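Local structure of particle-associated lyase (Acinetobacter bacteriophage AP22, 4Y9V) at residues 485-497 / 511-523. The protein binds the capsular polysaccharide of Acinetobacter baumannii as a trimeric phage tailspike and probably depolymerises it by lyase action. Residues are numbered along the deposited sequence; the frame is centred on the assembly and turned at random.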
loop_
_atom_site.group_PDB
_atom_site.type_symbol
_atom_site.label_atom_id
_atom_site.label_comp_id
_atom_site.label_asym_id
_atom_site.label_seq_id
_atom_site.Cartn_x
_atom_site.Cartn_y
_atom_site.Cartn_z
ATOM N N PRO A 485 -31.480 10.824 -0.970
ATOM C CA PRO A 485 -31.377 9.734 -1.959
ATOM C C PRO A 485 -30.191 8.866 -1.649
ATOM O O PRO A 485 -29.090 9.363 -1.383
ATOM C CB PRO A 485 -31.190 10.485 -3.283
ATOM C CG PRO A 485 -31.746 11.879 -3.047
ATOM C CD PRO A 485 -31.331 12.158 -1.614
ATOM N N ILE A 486 -30.393 7.531 -1.720
ATOM C CA ILE A 486 -29.372 6.533 -1.490
ATOM C C ILE A 486 -29.373 5.619 -2.684
ATOM O O ILE A 486 -30.433 5.091 -3.061
ATOM C CB ILE A 486 -29.625 5.753 -0.176
ATOM C CG1 ILE A 486 -29.529 6.690 1.039
ATOM C CG2 ILE A 486 -28.728 4.546 -0.064
ATOM C CD1 ILE A 486 -30.134 6.105 2.280
ATOM N N GLY A 487 -28.201 5.362 -3.266
ATOM C CA GLY A 487 -28.093 4.389 -4.331
ATOM C C GLY A 487 -28.064 2.983 -3.768
ATOM O O GLY A 487 -28.968 2.174 -3.925
ATOM N N TYR A 488 -26.981 2.710 -3.031
ATOM C CA TYR A 488 -26.844 1.429 -2.373
ATOM C C TYR A 488 -26.139 1.584 -1.041
ATOM O O TYR A 488 -25.317 2.471 -0.820
ATOM C CB TYR A 488 -26.073 0.405 -3.253
ATOM C CG TYR A 488 -24.678 0.816 -3.627
ATOM C CD1 TYR A 488 -24.427 1.624 -4.737
ATOM C CD2 TYR A 488 -23.593 0.421 -2.877
ATOM C CE1 TYR A 488 -23.175 2.026 -5.083
ATOM C CE2 TYR A 488 -22.293 0.793 -3.229
ATOM C CZ TYR A 488 -22.098 1.587 -4.328
ATOM O OH TYR A 488 -20.836 1.982 -4.709
ATOM N N ILE A 489 -26.481 0.640 -0.142
ATOM C CA ILE A 489 -25.727 0.430 1.087
ATOM C C ILE A 489 -25.402 -1.062 1.163
ATOM O O ILE A 489 -26.295 -1.902 1.141
ATOM C CB ILE A 489 -26.430 0.916 2.355
ATOM C CG1 ILE A 489 -26.710 2.427 2.284
ATOM C CG2 ILE A 489 -25.604 0.539 3.584
ATOM C CD1 ILE A 489 -27.565 2.963 3.405
ATOM N N ILE A 490 -24.099 -1.361 1.228
ATOM C CA ILE A 490 -23.614 -2.718 1.396
ATOM C C ILE A 490 -22.912 -2.803 2.746
ATOM O O ILE A 490 -22.016 -2.008 3.017
ATOM C CB ILE A 490 -22.625 -3.073 0.261
ATOM C CG1 ILE A 490 -23.351 -3.095 -1.080
ATOM C CG2 ILE A 490 -21.885 -4.360 0.551
ATOM C CD1 ILE A 490 -22.398 -3.185 -2.276
ATOM N N VAL A 491 -23.352 -3.732 3.593
ATOM C CA VAL A 491 -22.683 -4.055 4.864
ATOM C C VAL A 491 -22.647 -5.572 4.889
ATOM O O VAL A 491 -23.545 -6.214 5.439
ATOM C CB VAL A 491 -23.365 -3.452 6.080
ATOM C CG1 VAL A 491 -22.555 -3.763 7.338
ATOM C CG2 VAL A 491 -23.576 -1.940 5.937
ATOM N N ASP A 492 -21.625 -6.157 4.228
ATOM C CA ASP A 492 -21.676 -7.578 3.869
ATOM C C ASP A 492 -20.629 -8.457 4.573
ATOM O O ASP A 492 -20.775 -9.683 4.488
ATOM C CB ASP A 492 -21.602 -7.778 2.374
ATOM C CG ASP A 492 -20.292 -7.346 1.760
ATOM O OD1 ASP A 492 -19.486 -6.725 2.433
ATOM O OD2 ASP A 492 -20.100 -7.650 0.537
ATOM N N ASP A 493 -19.646 -7.885 5.228
ATOM C CA ASP A 493 -18.536 -8.662 5.783
ATOM C C ASP A 493 -17.885 -7.821 6.889
ATOM O O ASP A 493 -16.910 -7.124 6.666
ATOM C CB ASP A 493 -17.535 -9.050 4.726
ATOM C CG ASP A 493 -16.412 -9.937 5.219
ATOM O OD1 ASP A 493 -16.426 -10.378 6.413
ATOM O OD2 ASP A 493 -15.487 -10.192 4.381
ATOM N N VAL A 494 -18.503 -7.901 8.068
ATOM C CA VAL A 494 -18.078 -7.202 9.263
ATOM C C VAL A 494 -18.070 -8.230 10.401
ATOM O O VAL A 494 -18.785 -9.232 10.325
ATOM C CB VAL A 494 -19.011 -6.017 9.621
ATOM C CG1 VAL A 494 -19.086 -5.028 8.466
ATOM C CG2 VAL A 494 -20.404 -6.468 10.042
ATOM N N VAL A 495 -17.303 -7.917 11.453
ATOM C CA VAL A 495 -17.140 -8.786 12.606
ATOM C C VAL A 495 -17.322 -7.969 13.885
ATOM O O VAL A 495 -16.513 -7.100 14.185
ATOM C CB VAL A 495 -15.756 -9.490 12.582
ATOM C CG1 VAL A 495 -15.689 -10.511 13.715
ATOM C CG2 VAL A 495 -15.443 -10.119 11.224
ATOM N N ASN A 496 -18.377 -8.204 14.681
ATOM C CA ASN A 496 -18.429 -7.709 16.061
ATOM C C ASN A 496 -17.882 -8.838 16.943
ATOM O O ASN A 496 -18.477 -9.910 17.035
ATOM C CB ASN A 496 -19.837 -7.338 16.492
ATOM C CG ASN A 496 -20.203 -5.960 15.995
ATOM O OD1 ASN A 496 -19.799 -4.957 16.756
ATOM N ND2 ASN A 496 -20.801 -5.789 14.921
ATOM N N THR A 497 -16.739 -8.592 17.581
ATOM C CA THR A 497 -16.078 -9.637 18.337
ATOM C C THR A 497 -16.736 -9.931 19.684
ATOM O O THR A 497 -16.459 -10.997 20.250
ATOM C CB THR A 497 -14.586 -9.342 18.490
ATOM O OG1 THR A 497 -14.482 -8.210 19.360
ATOM C CG2 THR A 497 -13.915 -9.123 17.154
ATOM N N SER A 511 -35.092 7.283 4.934
ATOM C CA SER A 511 -34.210 7.273 3.764
ATOM C C SER A 511 -33.640 5.897 3.478
ATOM O O SER A 511 -33.506 5.531 2.296
ATOM C CB SER A 511 -33.061 8.289 3.939
ATOM O OG SER A 511 -33.576 9.622 3.965
ATOM N N THR A 512 -33.272 5.120 4.492
ATOM C CA THR A 512 -32.701 3.810 4.239
ATOM C C THR A 512 -33.759 2.780 3.792
ATOM O O THR A 512 -33.365 1.725 3.260
ATOM C CB THR A 512 -31.904 3.272 5.432
ATOM O OG1 THR A 512 -32.793 3.199 6.547
ATOM C CG2 THR A 512 -30.695 4.127 5.748
ATOM N N LEU A 513 -35.047 3.077 3.979
ATOM C CA LEU A 513 -36.131 2.185 3.598
ATOM C C LEU A 513 -36.855 2.656 2.344
ATOM O O LEU A 513 -37.856 2.025 1.926
ATOM C CB LEU A 513 -37.100 2.050 4.765
ATOM C CG LEU A 513 -36.546 1.382 6.026
ATOM C CD1 LEU A 513 -37.533 1.465 7.151
ATOM C CD2 LEU A 513 -36.139 -0.032 5.705
ATOM N N ALA A 514 -36.432 3.725 1.715
ATOM C CA ALA A 514 -37.157 4.245 0.558
ATOM C C ALA A 514 -37.127 3.268 -0.586
ATOM O O ALA A 514 -36.219 2.453 -0.719
ATOM C CB ALA A 514 -36.560 5.613 0.165
ATOM N N THR A 515 -38.162 3.386 -1.416
ATOM C CA THR A 515 -38.442 2.428 -2.483
ATOM C C THR A 515 -37.258 2.040 -3.325
ATOM O O THR A 515 -36.932 0.881 -3.614
ATOM C CB THR A 515 -39.574 2.972 -3.375
ATOM O OG1 THR A 515 -40.704 3.277 -2.607
ATOM C CG2 THR A 515 -40.010 1.818 -4.267
ATOM N N ASN A 516 -36.526 3.066 -3.773
ATOM C CA ASN A 516 -35.489 2.643 -4.739
ATOM C C ASN A 516 -34.149 2.222 -4.176
ATOM O O ASN A 516 -33.252 1.936 -4.956
ATOM C CB ASN A 516 -35.365 3.776 -5.755
ATOM C CG ASN A 516 -36.644 3.826 -6.608
ATOM O OD1 ASN A 516 -37.180 2.819 -7.132
ATOM N ND2 ASN A 516 -37.080 5.076 -6.729
ATOM N N VAL A 517 -34.018 2.202 -2.865
ATOM C CA VAL A 517 -32.747 1.906 -2.214
ATOM C C VAL A 517 -32.441 0.428 -2.313
ATOM O O VAL A 517 -33.323 -0.396 -2.066
ATOM C CB VAL A 517 -32.803 2.330 -0.737
ATOM C CG1 VAL A 517 -31.537 1.940 -0.005
ATOM C CG2 VAL A 517 -33.057 3.832 -0.638
ATOM N N LYS A 518 -31.205 0.083 -2.657
ATOM C CA LYS A 518 -30.795 -1.313 -2.760
ATOM C C LYS A 518 -29.679 -1.580 -1.765
ATOM O O LYS A 518 -28.753 -0.790 -1.618
ATOM C CB LYS A 518 -30.406 -1.620 -4.191
ATOM C CG LYS A 518 -31.620 -1.484 -5.135
ATOM C CD LYS A 518 -31.292 -1.595 -6.600
ATOM C CE LYS A 518 -32.591 -1.681 -7.383
ATOM N NZ LYS A 518 -33.489 -0.487 -7.208
ATOM N N THR A 519 -29.754 -2.741 -1.118
ATOM C CA THR A 519 -28.786 -3.095 -0.096
ATOM C C THR A 519 -28.272 -4.497 -0.276
ATOM O O THR A 519 -28.908 -5.362 -0.848
ATOM C CB THR A 519 -29.363 -2.918 1.322
ATOM O OG1 THR A 519 -30.268 -3.951 1.628
ATOM C CG2 THR A 519 -29.944 -1.537 1.530
ATOM N N ARG A 520 -27.066 -4.730 0.294
ATOM C CA ARG A 520 -26.585 -6.060 0.607
ATOM C C ARG A 520 -26.300 -6.055 2.088
ATOM O O ARG A 520 -25.596 -5.171 2.581
ATOM C CB ARG A 520 -25.340 -6.447 -0.171
ATOM C CG ARG A 520 -25.472 -6.569 -1.644
ATOM C CD ARG A 520 -24.169 -6.898 -2.326
ATOM N NE ARG A 520 -24.341 -7.012 -3.752
ATOM C CZ ARG A 520 -23.371 -7.204 -4.651
ATOM N NH1 ARG A 520 -22.170 -7.324 -4.239
ATOM N NH2 ARG A 520 -23.647 -7.220 -5.937
ATOM N N GLN A 521 -26.882 -7.004 2.821
ATOM C CA GLN A 521 -26.731 -7.088 4.259
ATOM C C GLN A 521 -26.284 -8.498 4.610
ATOM O O GLN A 521 -26.866 -9.483 4.155
ATOM C CB GLN A 521 -28.043 -6.702 4.974
ATOM C CG GLN A 521 -28.502 -5.305 4.568
ATOM C CD GLN A 521 -29.735 -4.804 5.285
ATOM O OE1 GLN A 521 -29.843 -4.898 6.515
ATOM N NE2 GLN A 521 -30.654 -4.242 4.527
ATOM N N MET A 522 -25.232 -8.556 5.425
ATOM C CA MET A 522 -24.473 -9.765 5.731
ATOM C C MET A 522 -25.370 -10.946 6.067
ATOM O O MET A 522 -26.278 -10.851 6.890
ATOM C CB MET A 522 -23.520 -9.485 6.912
ATOM C CG MET A 522 -22.563 -10.645 7.162
ATOM S SD MET A 522 -21.212 -10.239 8.290
ATOM C CE MET A 522 -22.117 -10.021 9.829
ATOM N N LEU A 523 -25.039 -12.075 5.454
ATOM C CA LEU A 523 -25.740 -13.318 5.747
ATOM C C LEU A 523 -25.413 -13.783 7.158
ATOM O O LEU A 523 -24.349 -13.553 7.715
ATOM C CB LEU A 523 -25.469 -14.423 4.707
ATOM C CG LEU A 523 -26.258 -14.412 3.340
ATOM C CD1 LEU A 523 -27.661 -15.050 3.261
ATOM C CD2 LEU A 523 -26.331 -12.989 2.746
HETATM O O HOH W 1 -30.863 2.710 -5.787
HETATM O O HOH W 2 -22.849 -11.389 3.327
HETATM O O HOH W 3 -20.995 -8.288 -2.067
HETATM O O HOH W 4 -21.147 -8.813 -1.530
#
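Ile489 shows how neighbouring rungs of a solenoid are joined: its N donates to Lys518 O at 3.1 Å and its O accepts from Arg520 N. Val491 N meets Arg520 O almost head-on at 2.9 Å, and Val491 O accepts from Met522 N. The short strands 488-491 and 518-523 thus run parallel, 6° apart, and Tyr488 CA and Thr519 CA add close C-H...O contacts. Farther on, Met522 SD accepts a weak, nearly straight bond from Val494 N.

Apolar contacts extend the pairing. Ile490 and the extended Arg520 chain lie side by side, Ile490 CG1 against Arg520 CB at 4.0 Å. Before the corner at Gly487, Ile486 CG2 meets Val517 CG1 at 3.8 Å, while its CD1 reaches the Ser511 carbonyl and Thr512. Met522, CG anti to its N (chi1 -172°), runs past Asp492 O; the bend at chi3 (68°) lays CE against Val494 CG2.

Water bridges the backbone carbonyls of Gly487 and Asn516, and a second site joins Asp492 OD2 to Arg520 NH1. Asp492 OD1 bonds Thr458 OG1; Arg520 NH2 binds Ile625 O of its own chain and Val494 O of a neighbouring subunit, tying this rung into the trimer.

Such in-register parallel stacking characterises beta-solenoids, here consistent with the right-handed pectin lyase-like beta-helix, where strand 518-531 also pairs antiparallel with 613-623.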